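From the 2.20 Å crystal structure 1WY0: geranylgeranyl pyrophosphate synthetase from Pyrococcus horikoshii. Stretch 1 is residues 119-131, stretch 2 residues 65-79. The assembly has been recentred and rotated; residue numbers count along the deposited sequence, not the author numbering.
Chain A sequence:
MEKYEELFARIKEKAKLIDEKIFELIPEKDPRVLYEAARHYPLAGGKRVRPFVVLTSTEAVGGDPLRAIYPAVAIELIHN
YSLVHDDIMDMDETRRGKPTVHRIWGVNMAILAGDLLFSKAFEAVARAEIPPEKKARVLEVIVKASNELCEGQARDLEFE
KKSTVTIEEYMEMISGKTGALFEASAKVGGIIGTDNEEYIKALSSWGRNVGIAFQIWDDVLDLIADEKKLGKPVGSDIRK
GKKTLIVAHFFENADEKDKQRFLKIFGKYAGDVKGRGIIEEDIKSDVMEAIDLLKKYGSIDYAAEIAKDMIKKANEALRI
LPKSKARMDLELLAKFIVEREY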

# COMPACT_ATOMS: atom_id res chain seq x y z
N SER A 119 -3.52 -3.73 2.49
CA SER A 119 -4.88 -3.46 2.92
C SER A 119 -5.39 -4.60 3.82
O SER A 119 -6.07 -4.36 4.81
CB SER A 119 -5.77 -3.34 1.68
OG SER A 119 -7.12 -3.11 2.04
N LYS A 120 -5.06 -5.84 3.47
CA LYS A 120 -5.63 -6.88 4.32
C LYS A 120 -4.89 -7.01 5.65
O LYS A 120 -5.44 -7.44 6.66
CB LYS A 120 -5.58 -8.21 3.56
CG LYS A 120 -6.47 -8.20 2.32
CD LYS A 120 -7.76 -9.00 2.53
CE LYS A 120 -8.72 -8.91 1.34
NZ LYS A 120 -10.02 -9.46 1.71
N ALA A 121 -3.66 -6.53 5.77
CA ALA A 121 -2.99 -6.49 7.06
C ALA A 121 -3.83 -5.68 8.04
O ALA A 121 -3.96 -6.05 9.21
CB ALA A 121 -1.61 -5.87 6.90
N PHE A 122 -4.39 -4.57 7.57
CA PHE A 122 -5.21 -3.75 8.45
C PHE A 122 -6.60 -4.35 8.61
O PHE A 122 -7.29 -4.14 9.60
CB PHE A 122 -5.31 -2.35 7.84
CG PHE A 122 -4.02 -1.61 8.06
CD1 PHE A 122 -3.77 -1.02 9.30
CD2 PHE A 122 -3.10 -1.51 7.04
CE1 PHE A 122 -2.58 -0.33 9.50
CE2 PHE A 122 -1.91 -0.82 7.25
CZ PHE A 122 -1.65 -0.23 8.48
N GLU A 123 -7.06 -5.15 7.65
CA GLU A 123 -8.33 -5.77 7.91
C GLU A 123 -8.13 -6.83 8.96
O GLU A 123 -9.00 -7.08 9.78
CB GLU A 123 -8.83 -6.41 6.63
CG GLU A 123 -10.29 -6.82 6.76
CD GLU A 123 -10.62 -7.88 5.74
OE1 GLU A 123 -10.18 -7.76 4.61
OE2 GLU A 123 -11.36 -8.81 6.07
N ALA A 124 -6.94 -7.41 9.00
CA ALA A 124 -6.57 -8.37 10.04
C ALA A 124 -6.48 -7.67 11.39
O ALA A 124 -6.90 -8.21 12.41
CB ALA A 124 -5.24 -9.03 9.71
N VAL A 125 -5.92 -6.46 11.40
CA VAL A 125 -5.80 -5.69 12.63
C VAL A 125 -7.18 -5.39 13.20
O VAL A 125 -7.38 -5.46 14.41
CB VAL A 125 -5.08 -4.35 12.38
CG1 VAL A 125 -5.15 -3.49 13.62
CG2 VAL A 125 -3.63 -4.61 12.01
N ALA A 126 -8.12 -5.06 12.32
CA ALA A 126 -9.47 -4.74 12.75
C ALA A 126 -10.17 -5.95 13.37
O ALA A 126 -10.83 -5.81 14.40
CB ALA A 126 -10.27 -4.21 11.57
N ARG A 127 -10.03 -7.12 12.76
CA ARG A 127 -10.65 -8.35 13.27
C ARG A 127 -10.12 -8.81 14.63
O ARG A 127 -10.67 -9.74 15.23
CB ARG A 127 -10.49 -9.50 12.28
CG ARG A 127 -11.24 -9.35 10.98
CD ARG A 127 -11.20 -10.64 10.20
NE ARG A 127 -11.91 -10.56 8.93
CZ ARG A 127 -12.09 -11.58 8.11
NH1 ARG A 127 -11.61 -12.78 8.43
NH2 ARG A 127 -12.73 -11.41 6.97
N ALA A 128 -9.05 -8.19 15.12
CA ALA A 128 -8.49 -8.58 16.41
C ALA A 128 -9.52 -8.49 17.53
O ALA A 128 -10.42 -7.64 17.49
CB ALA A 128 -7.28 -7.71 16.74
N GLU A 129 -9.38 -9.37 18.52
CA GLU A 129 -10.29 -9.40 19.67
C GLU A 129 -9.54 -8.91 20.91
O GLU A 129 -9.09 -9.71 21.72
CB GLU A 129 -10.77 -10.82 19.95
CG GLU A 129 -9.72 -11.92 19.84
CD GLU A 129 -9.69 -12.58 18.47
OE1 GLU A 129 -10.59 -12.27 17.65
OE2 GLU A 129 -8.77 -13.39 18.21
N ILE A 130 -9.42 -7.60 21.05
CA ILE A 130 -8.71 -7.05 22.20
C ILE A 130 -9.33 -5.75 22.69
O ILE A 130 -10.10 -5.12 21.96
CB ILE A 130 -7.23 -6.82 21.85
CG1 ILE A 130 -7.12 -5.99 20.57
CG2 ILE A 130 -6.52 -8.16 21.68
CD1 ILE A 130 -5.69 -5.73 20.13
N PRO A 131 -9.01 -5.34 23.93
CA PRO A 131 -9.55 -4.11 24.51
C PRO A 131 -9.25 -2.93 23.60
O PRO A 131 -8.18 -2.87 22.98
CB PRO A 131 -8.80 -4.00 25.84
CG PRO A 131 -8.34 -5.36 26.24
CD PRO A 131 -8.14 -6.03 24.90
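Stretch 2 65-79: PLRAIYPAVAIELIH

Two helices pack here almost backbone to backbone: the CA atoms of Ala121 and Ala74 lie 3.9 Å apart, and Ala121 O rests 3.2 Å from Ala74 CB. Both residues are alanines, and the axes of helix 119-126 and helix 69-79 approach to 7.6 Å. Their directions differ by 171°, so stretch 2 runs nearly antiparallel to stretch 1. It opens with a 3-10 segment, 65-67; Ala68 is the N-cap, and the helix from Ile69 continues beyond His79. Its last turn packs against Ala121, whose CB meets Leu77 CB at 3.8 Å and Ile78 CG1 at 3.5 Å. One turn back, Ala74 CB lies 3.5 Å from Val125 CG2 and 4.1 Å from Ala124 CB. The CA-to-CB bond of Tyr70 points toward stretch 1 (chi1 -85°, m); its CB touches Ala124 O at 3.2 Å, and Arg127 CB sits over one ring face, 3.9 Å from the ring centroid, in a CH-pi contact. Pro71 CG packs against Ala128 CB at 3.8 Å. Near the start of stretch 2, Arg67 NH2 comes within 2.6 Å of Glu129 O, but the angle is too poor for a hydrogen bond. A water joins the same two residues through other atoms, donating to Arg67 O (2.5 Å from the water O) and weakly to Glu129 OE2 (2.9 Å from the same O).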

# COMPACT_ATOMS: atom_id res chain seq x y z
N PRO A 65 -1.46 -16.54 23.59
CA PRO A 65 -1.06 -15.97 22.32
C PRO A 65 -2.22 -16.02 21.33
O PRO A 65 -2.22 -15.38 20.28
CB PRO A 65 0.11 -16.77 21.77
CG PRO A 65 0.47 -17.87 22.77
CD PRO A 65 -0.69 -17.74 23.87
N LEU A 66 -3.23 -16.84 21.69
CA LEU A 66 -4.38 -17.02 20.81
C LEU A 66 -5.05 -15.70 20.45
O LEU A 66 -5.66 -15.55 19.40
CB LEU A 66 -5.38 -17.93 21.52
CG LEU A 66 -4.83 -19.34 21.74
CD1 LEU A 66 -5.81 -20.22 22.52
CD2 LEU A 66 -4.55 -20.07 20.43
N ARG A 67 -4.96 -14.73 21.37
CA ARG A 67 -5.61 -13.46 21.08
C ARG A 67 -4.74 -12.55 20.21
O ARG A 67 -5.16 -11.51 19.73
CB ARG A 67 -5.99 -12.80 22.41
CG ARG A 67 -7.11 -13.58 23.10
CD ARG A 67 -7.50 -12.98 24.46
NE ARG A 67 -8.20 -11.70 24.28
CZ ARG A 67 -9.53 -11.73 24.06
NH1 ARG A 67 -10.18 -12.88 24.02
NH2 ARG A 67 -10.18 -10.58 23.89
N ALA A 68 -3.47 -12.99 20.01
CA ALA A 68 -2.57 -12.23 19.16
C ALA A 68 -2.44 -12.84 17.76
O ALA A 68 -1.45 -12.66 17.06
CB ALA A 68 -1.19 -12.20 19.83
N ILE A 69 -3.48 -13.59 17.35
CA ILE A 69 -3.40 -14.28 16.06
C ILE A 69 -3.60 -13.33 14.87
O ILE A 69 -2.81 -13.25 13.93
CB ILE A 69 -4.46 -15.39 16.02
CG1 ILE A 69 -4.10 -16.51 17.01
CG2 ILE A 69 -4.50 -16.01 14.62
CD1 ILE A 69 -2.76 -17.16 16.67
N TYR A 70 -4.69 -12.56 14.85
CA TYR A 70 -4.90 -11.64 13.73
C TYR A 70 -3.85 -10.54 13.66
O TYR A 70 -3.47 -10.10 12.58
CB TYR A 70 -6.30 -11.04 13.78
CG TYR A 70 -7.34 -11.91 13.12
CD1 TYR A 70 -8.12 -12.79 13.87
CD2 TYR A 70 -7.54 -11.87 11.74
CE1 TYR A 70 -9.08 -13.59 13.26
CE2 TYR A 70 -8.49 -12.66 11.13
CZ TYR A 70 -9.26 -13.52 11.89
OH TYR A 70 -10.22 -14.31 11.28
N PRO A 71 -3.38 -10.05 14.82
CA PRO A 71 -2.35 -9.00 14.78
C PRO A 71 -1.04 -9.57 14.24
O PRO A 71 -0.24 -8.85 13.63
CB PRO A 71 -2.24 -8.58 16.24
CG PRO A 71 -3.64 -8.72 16.71
CD PRO A 71 -4.05 -10.05 16.13
N ALA A 72 -0.82 -10.86 14.48
CA ALA A 72 0.39 -11.53 13.99
C ALA A 72 0.20 -11.73 12.49
O ALA A 72 1.15 -11.62 11.72
CB ALA A 72 0.55 -12.88 14.67
N VAL A 73 -1.02 -12.02 12.09
CA VAL A 73 -1.33 -12.20 10.68
C VAL A 73 -1.08 -10.89 9.94
O VAL A 73 -0.53 -10.89 8.84
CB VAL A 73 -2.79 -12.65 10.48
CG1 VAL A 73 -3.19 -12.56 9.01
CG2 VAL A 73 -2.96 -14.08 10.97
N ALA A 74 -1.46 -9.78 10.56
CA ALA A 74 -1.29 -8.46 9.98
C ALA A 74 0.17 -8.26 9.61
O ALA A 74 0.52 -7.86 8.50
CB ALA A 74 -1.72 -7.40 10.99
N ILE A 75 1.03 -8.55 10.57
CA ILE A 75 2.45 -8.41 10.37
C ILE A 75 2.99 -9.30 9.25
O ILE A 75 3.86 -8.87 8.49
CB ILE A 75 3.20 -8.66 11.69
CG1 ILE A 75 2.91 -7.49 12.65
CG2 ILE A 75 4.70 -8.81 11.44
CD1 ILE A 75 3.84 -7.42 13.86
N GLU A 76 2.49 -10.52 9.13
CA GLU A 76 2.98 -11.40 8.07
C GLU A 76 2.48 -10.91 6.72
O GLU A 76 3.14 -11.09 5.70
CB GLU A 76 2.54 -12.85 8.28
CG GLU A 76 3.08 -13.84 7.23
CD GLU A 76 4.61 -13.95 7.19
OE1 GLU A 76 5.29 -13.27 7.97
OE2 GLU A 76 5.14 -14.74 6.37
N LEU A 77 1.30 -10.30 6.71
CA LEU A 77 0.74 -9.77 5.47
C LEU A 77 1.56 -8.55 5.06
O LEU A 77 1.85 -8.35 3.88
CB LEU A 77 -0.73 -9.38 5.67
CG LEU A 77 -1.66 -10.59 5.79
CD1 LEU A 77 -3.11 -10.16 6.02
CD2 LEU A 77 -1.53 -11.43 4.52
N ILE A 78 1.95 -7.75 6.03
CA ILE A 78 2.76 -6.57 5.74
C ILE A 78 4.10 -7.00 5.20
O ILE A 78 4.58 -6.44 4.22
CB ILE A 78 2.95 -5.69 7.00
CG1 ILE A 78 1.69 -4.87 7.24
CG2 ILE A 78 4.17 -4.77 6.81
CD1 ILE A 78 1.78 -3.89 8.39
N HIS A 79 4.71 -8.00 5.83
CA HIS A 79 6.00 -8.50 5.38
C HIS A 79 5.89 -8.98 3.92
O HIS A 79 6.77 -8.72 3.10
CB HIS A 79 6.46 -9.67 6.27
CG HIS A 79 7.64 -10.43 5.72
ND1 HIS A 79 8.89 -9.87 5.56
CD2 HIS A 79 7.75 -11.71 5.28
CE1 HIS A 79 9.72 -10.76 5.06
NE2 HIS A 79 9.05 -11.89 4.88
O HOH W 1 -6.60 -11.58 17.69